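Side-chain contacts in superoxide dismutase [Ni] (Streptomyces coelicolor, PDB 1T6U), which catalyses the dismutation of superoxide to hydrogen peroxide and dioxygen at a nickel ion, working as a hollow homohexamer of helical bundles: residues Arg15-Ala18 with Glu19-Lys22; Ser60-Lys64 with Pro65-Glu69. The protein carries 1 engineered substitution. All coordinates share one frame; numbering follows the deposited sequence.

Contact 1. Residues Arg15-Ala18 with Glu19-Lys22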
loop_
_atom_site.group_PDB
_atom_site.type_symbol
_atom_site.label_atom_id
_atom_site.label_comp_id
_atom_site.label_asym_id
_atom_site.label_seq_id
_atom_site.Cartn_x
_atom_site.Cartn_y
_atom_site.Cartn_z
ATOM N N ARG A 15 -15.682 12.280 -3.303
ATOM C CA ARG A 15 -15.711 13.671 -3.685
ATOM C C ARG A 15 -14.424 14.430 -3.348
ATOM O O ARG A 15 -13.891 15.179 -4.179
ATOM C CB ARG A 15 -16.894 14.397 -2.988
ATOM C CG ARG A 15 -17.046 15.833 -3.522
ATOM C CD ARG A 15 -18.126 16.583 -2.794
ATOM N NE ARG A 15 -17.592 16.907 -1.461
ATOM C CZ ARG A 15 -18.141 16.497 -0.328
ATOM N NH1 ARG A 15 -19.247 15.753 -0.309
ATOM N NH2 ARG A 15 -17.509 16.885 0.775
ATOM N N ILE A 16 -13.916 14.219 -2.122
ATOM C CA ILE A 16 -12.744 15.019 -1.769
ATOM C C ILE A 16 -11.556 14.601 -2.598
ATOM O O ILE A 16 -10.768 15.468 -2.975
ATOM C CB ILE A 16 -12.500 14.863 -0.246
ATOM C CG1 ILE A 16 -13.660 15.371 0.615
ATOM C CG2 ILE A 16 -11.163 15.474 0.137
ATOM C CD1 ILE A 16 -13.806 14.830 2.028
ATOM N N GLU A 17 -11.419 13.326 -2.951
ATOM C CA GLU A 17 -10.283 12.928 -3.814
ATOM C C GLU A 17 -10.486 13.510 -5.203
ATOM O O GLU A 17 -9.504 13.977 -5.784
ATOM C CB GLU A 17 -10.088 11.417 -3.837
ATOM C CG GLU A 17 -9.731 10.808 -2.492
ATOM C CD GLU A 17 -8.424 11.343 -1.941
ATOM O OE1 GLU A 17 -8.123 11.031 -0.785
ATOM O OE2 GLU A 17 -7.702 12.072 -2.676
ATOM N N ALA A 18 -11.722 13.507 -5.739
ATOM C CA ALA A 18 -11.953 14.114 -7.045
ATOM C C ALA A 18 -11.730 15.611 -7.004
ATOM O O ALA A 18 -11.253 16.206 -7.983
ATOM C CB ALA A 18 -13.332 13.664 -7.516
ATOM N N GLU A 19 -12.048 16.287 -5.904
ATOM C CA GLU A 19 -11.733 17.693 -5.741
ATOM C C GLU A 19 -10.222 17.936 -5.824
ATOM O O GLU A 19 -9.727 18.868 -6.429
ATOM C CB GLU A 19 -12.330 18.173 -4.402
ATOM C CG GLU A 19 -13.831 18.347 -4.387
ATOM C CD GLU A 19 -14.394 18.698 -3.029
ATOM O OE1 GLU A 19 -15.642 18.825 -2.919
ATOM O OE2 GLU A 19 -13.628 18.835 -2.048
ATOM N N SER A 20 -9.447 17.049 -5.163
ATOM C CA SER A 20 -8.001 17.214 -5.233
ATOM C C SER A 20 -7.517 16.966 -6.670
ATOM O O SER A 20 -6.653 17.705 -7.144
ATOM C CB SER A 20 -7.306 16.423 -4.098
ATOM O OG SER A 20 -7.179 15.146 -4.567
ATOM N N VAL A 21 -8.078 16.002 -7.413
ATOM C CA VAL A 21 -7.708 15.832 -8.803
ATOM C C VAL A 21 -7.921 17.138 -9.589
ATOM O O VAL A 21 -7.031 17.589 -10.321
ATOM C CB VAL A 21 -8.479 14.660 -9.403
ATOM C CG1 VAL A 21 -8.347 14.564 -10.907
ATOM C CG2 VAL A 21 -7.993 13.325 -8.846
ATOM N N LYS A 22 -9.109 17.732 -9.477
ATOM C CA LYS A 22 -9.380 18.954 -10.213
ATOM C C LYS A 22 -8.446 20.088 -9.824
ATOM O O LYS A 22 -7.960 20.854 -10.658
ATOM C CB LYS A 22 -10.825 19.415 -9.969
ATOM C CG LYS A 22 -11.182 20.608 -10.830
ATOM C CD LYS A 22 -12.618 21.111 -10.616
ATOM C CE LYS A 22 -12.789 22.349 -11.478
ATOM N NZ LYS A 22 -13.964 23.205 -11.156
#

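Contact 2. Residues Ser60-Lys64 with Pro65-Glu69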
loop_
_atom_site.group_PDB
_atom_site.type_symbol
_atom_site.label_atom_id
_atom_site.label_comp_id
_atom_site.label_asym_id
_atom_site.label_seq_id
_atom_site.Cartn_x
_atom_site.Cartn_y
_atom_site.Cartn_z
ATOM N N SER A 60 -20.524 -1.573 -4.864
ATOM C CA SER A 60 -20.571 -2.997 -4.529
ATOM C C SER A 60 -21.043 -3.266 -3.115
ATOM O O SER A 60 -21.664 -4.275 -2.798
ATOM C CB SER A 60 -19.204 -3.676 -4.685
ATOM O OG SER A 60 -18.220 -3.070 -3.830
ATOM N N ASP A 61 -20.715 -2.368 -2.186
ATOM C CA ASP A 61 -20.903 -2.690 -0.771
ATOM C C ASP A 61 -22.069 -1.945 -0.140
ATOM O O ASP A 61 -22.759 -2.556 0.655
ATOM C CB ASP A 61 -19.602 -2.374 -0.026
ATOM C CG ASP A 61 -18.403 -3.230 -0.389
ATOM O OD1 ASP A 61 -18.427 -4.014 -1.344
ATOM O OD2 ASP A 61 -17.369 -3.096 0.320
ATOM N N TYR A 62 -22.275 -0.689 -0.474
ATOM C CA TYR A 62 -23.423 0.049 0.082
ATOM C C TYR A 62 -24.692 -0.253 -0.673
ATOM O O TYR A 62 -25.741 -0.655 -0.106
ATOM C CB TYR A 62 -23.150 1.579 0.110
ATOM C CG TYR A 62 -24.456 2.237 0.545
ATOM C CD1 TYR A 62 -24.831 2.286 1.874
ATOM C CD2 TYR A 62 -25.303 2.814 -0.376
ATOM C CE1 TYR A 62 -26.012 2.875 2.291
ATOM C CE2 TYR A 62 -26.506 3.395 0.024
ATOM C CZ TYR A 62 -26.861 3.436 1.363
ATOM O OH TYR A 62 -28.033 4.012 1.797
ATOM N N PHE A 63 -24.698 -0.074 -1.990
ATOM C CA PHE A 63 -25.938 -0.228 -2.771
ATOM C C PHE A 63 -26.320 -1.695 -2.897
ATOM O O PHE A 63 -25.467 -2.578 -3.028
ATOM C CB PHE A 63 -25.769 0.448 -4.134
ATOM C CG PHE A 63 -25.791 1.983 -4.080
ATOM C CD1 PHE A 63 -24.692 2.759 -4.452
ATOM C CD2 PHE A 63 -26.943 2.644 -3.656
ATOM C CE1 PHE A 63 -24.697 4.146 -4.446
ATOM C CE2 PHE A 63 -26.958 4.009 -3.655
ATOM C CZ PHE A 63 -25.860 4.743 -4.038
ATOM N N LYS A 64 -27.631 -1.917 -2.829
ATOM C CA LYS A 64 -28.197 -3.260 -2.804
ATOM C C LYS A 64 -29.330 -3.389 -3.818
ATOM O O LYS A 64 -29.779 -2.426 -4.411
ATOM C CB LYS A 64 -28.785 -3.630 -1.472
ATOM C CG LYS A 64 -27.966 -3.315 -0.260
ATOM C CD LYS A 64 -27.126 -4.459 0.234
ATOM C CE LYS A 64 -26.017 -3.991 1.174
ATOM N NZ LYS A 64 -25.843 -4.884 2.352
ATOM N N PRO A 65 -29.773 -4.621 -4.031
ATOM C CA PRO A 65 -30.781 -4.879 -5.079
ATOM C C PRO A 65 -31.972 -3.942 -5.172
ATOM O O PRO A 65 -32.426 -3.472 -6.235
ATOM C CB PRO A 65 -31.193 -6.309 -4.660
ATOM C CG PRO A 65 -29.823 -6.885 -4.349
ATOM C CD PRO A 65 -29.335 -5.850 -3.347
ATOM N N PRO A 66 -32.619 -3.585 -4.072
ATOM C CA PRO A 66 -33.758 -2.664 -4.144
ATOM C C PRO A 66 -33.383 -1.312 -4.704
ATOM O O PRO A 66 -34.198 -0.680 -5.380
ATOM C CB PRO A 66 -34.159 -2.524 -2.663
ATOM C CG PRO A 66 -33.636 -3.770 -2.025
ATOM C CD PRO A 66 -32.338 -4.058 -2.715
ATOM N N HIS A 67 -32.141 -0.901 -4.413
ATOM C CA HIS A 67 -31.669 0.362 -4.970
ATOM C C HIS A 67 -31.499 0.259 -6.482
ATOM O O HIS A 67 -31.849 1.175 -7.246
ATOM C CB HIS A 67 -30.360 0.744 -4.266
ATOM C CG HIS A 67 -30.353 0.856 -2.782
ATOM N ND1 HIS A 67 -29.319 0.403 -2.004
ATOM C CD2 HIS A 67 -31.250 1.352 -1.890
ATOM C CE1 HIS A 67 -29.546 0.611 -0.740
ATOM N NE2 HIS A 67 -30.744 1.195 -0.636
ATOM N N PHE A 68 -30.958 -0.863 -6.991
ATOM C CA PHE A 68 -30.757 -1.074 -8.423
ATOM C C PHE A 68 -32.098 -1.185 -9.138
ATOM O O PHE A 68 -32.178 -0.793 -10.299
ATOM C CB PHE A 68 -29.858 -2.283 -8.719
ATOM C CG PHE A 68 -28.482 -2.086 -8.112
ATOM C CD1 PHE A 68 -27.973 -3.033 -7.269
ATOM C CD2 PHE A 68 -27.718 -0.962 -8.366
ATOM C CE1 PHE A 68 -26.734 -2.935 -6.677
ATOM C CE2 PHE A 68 -26.479 -0.849 -7.750
ATOM C CZ PHE A 68 -25.997 -1.797 -6.881
ATOM N N GLU A 69 -33.127 -1.683 -8.474
ATOM C CA GLU A 69 -34.465 -1.705 -9.085
ATOM C C GLU A 69 -35.069 -0.296 -9.126
ATOM O O GLU A 69 -35.645 0.109 -10.157
ATOM C CB GLU A 69 -35.321 -2.724 -8.330
ATOM C CG GLU A 69 -36.348 -3.413 -9.220
ATOM C CD GLU A 69 -37.558 -4.003 -8.556
ATOM O OE1 GLU A 69 -38.696 -3.629 -8.960
ATOM O OE2 GLU A 69 -37.445 -4.868 -7.648
#

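Contact 1. Residues Arg15-Ala18 with Glu19-Lys22
Arg15 and Glu19, one turn apart, run side by side in the same direction, and NE of Arg15 forms a salt bridge to OE1 of Glu19 at 3.1 Å. The N-H meets the oxygen at a poor angle of 134°, which makes the hydrogen-bond part weak. The carboxylate oxygen lies at the edge of the guanidinium, near its plane, although the two flat groups are turned 41° apart. Arg15 sends CG anti to its own N (chi1 -173°), and the bend at chi3 turns NE toward OE1 of Glu19. Leu101 of helix 94-115 packs against both side chains.

Ser20 OG donates to Glu17 O at 2.9 Å, and Val21 N reaches the same carbonyl at 3.0 Å, so one buried oxygen accepts two bonds. The Glu17 carboxylate is held from outside these residues: OE2 forms a salt bridge with Arg47 and a hydrogen bond with His1 of a second subunit, a nickel ligand there. The Ser20 side chain lies about 5 Å from a bound nickel ion and packs on Cys6 of that subunit. The i to i+4 ion pair and the serine bonded back to the preceding turn are features of an alpha-helix, here one of the four-helix bundle bordering a neighbouring subunit's nickel site.

Contact 2. Residues Ser60-Lys64 with Pro65-Glu69
Lys64 O is gripped by two backbone N-H groups of the following turn, Phe68 N at 3.2 Å and, more weakly, His67 N at 2.8 Å. Lys64 is the N-cap of helix 65-70, which opens with Pro65 and Pro66 and is separated from the end of helix 34-62 by Phe63 and Lys64 alone. The His67 side chain returns the bond: ND1 accepts from Lys64 N at 3.0 Å, with an N-H...N angle of 159° and the donor tilted out of the imidazole plane. Its CG stands anti to the carbonyl carbon (chi1 -56°), which brings the ND1 edge of the ring to the Lys64 N-H. Phe63 turns its edge toward the imidazole face in an offset edge-to-face pair, planes at 85°, whereas the Tyr62 ring is nearly parallel to His67 but slid far aside. An alanine in place of His67 would probably leave Lys64 N without its acceptor and open a gap beside the Phe63 edge. The Tyr62 hydroxyl is bonded to Thr114 of helix 94-115, and Lys83 of a third subunit binds the Phe63 carbonyl oxygen. Phe68, which stacks on His75, sets its CZ 3.6 Å from Phe63 CB.

In the fold
Contact 1 comes first along the chain, inside helix 12-30 near the middle of the four-helix bundle; contact 2 follows at one end, where helix 34-62 gives way to the short helix 65-70. Their centres lie about 25 Å apart and the nearest atoms about 12 Å, so they do not touch. Helices 34-62 and 94-115 link them, since both contacts send side chains against helix 94-115, while residues 15-22 also pack on helix 34-62, whose end opens contact 2. Each also faces other subunits of the hexamer: contact 1 borders the nickel hook of a second subunit, and contact 2 meets a third. Residues at the bundle's middle and end thus lie at interfaces with different neighbours.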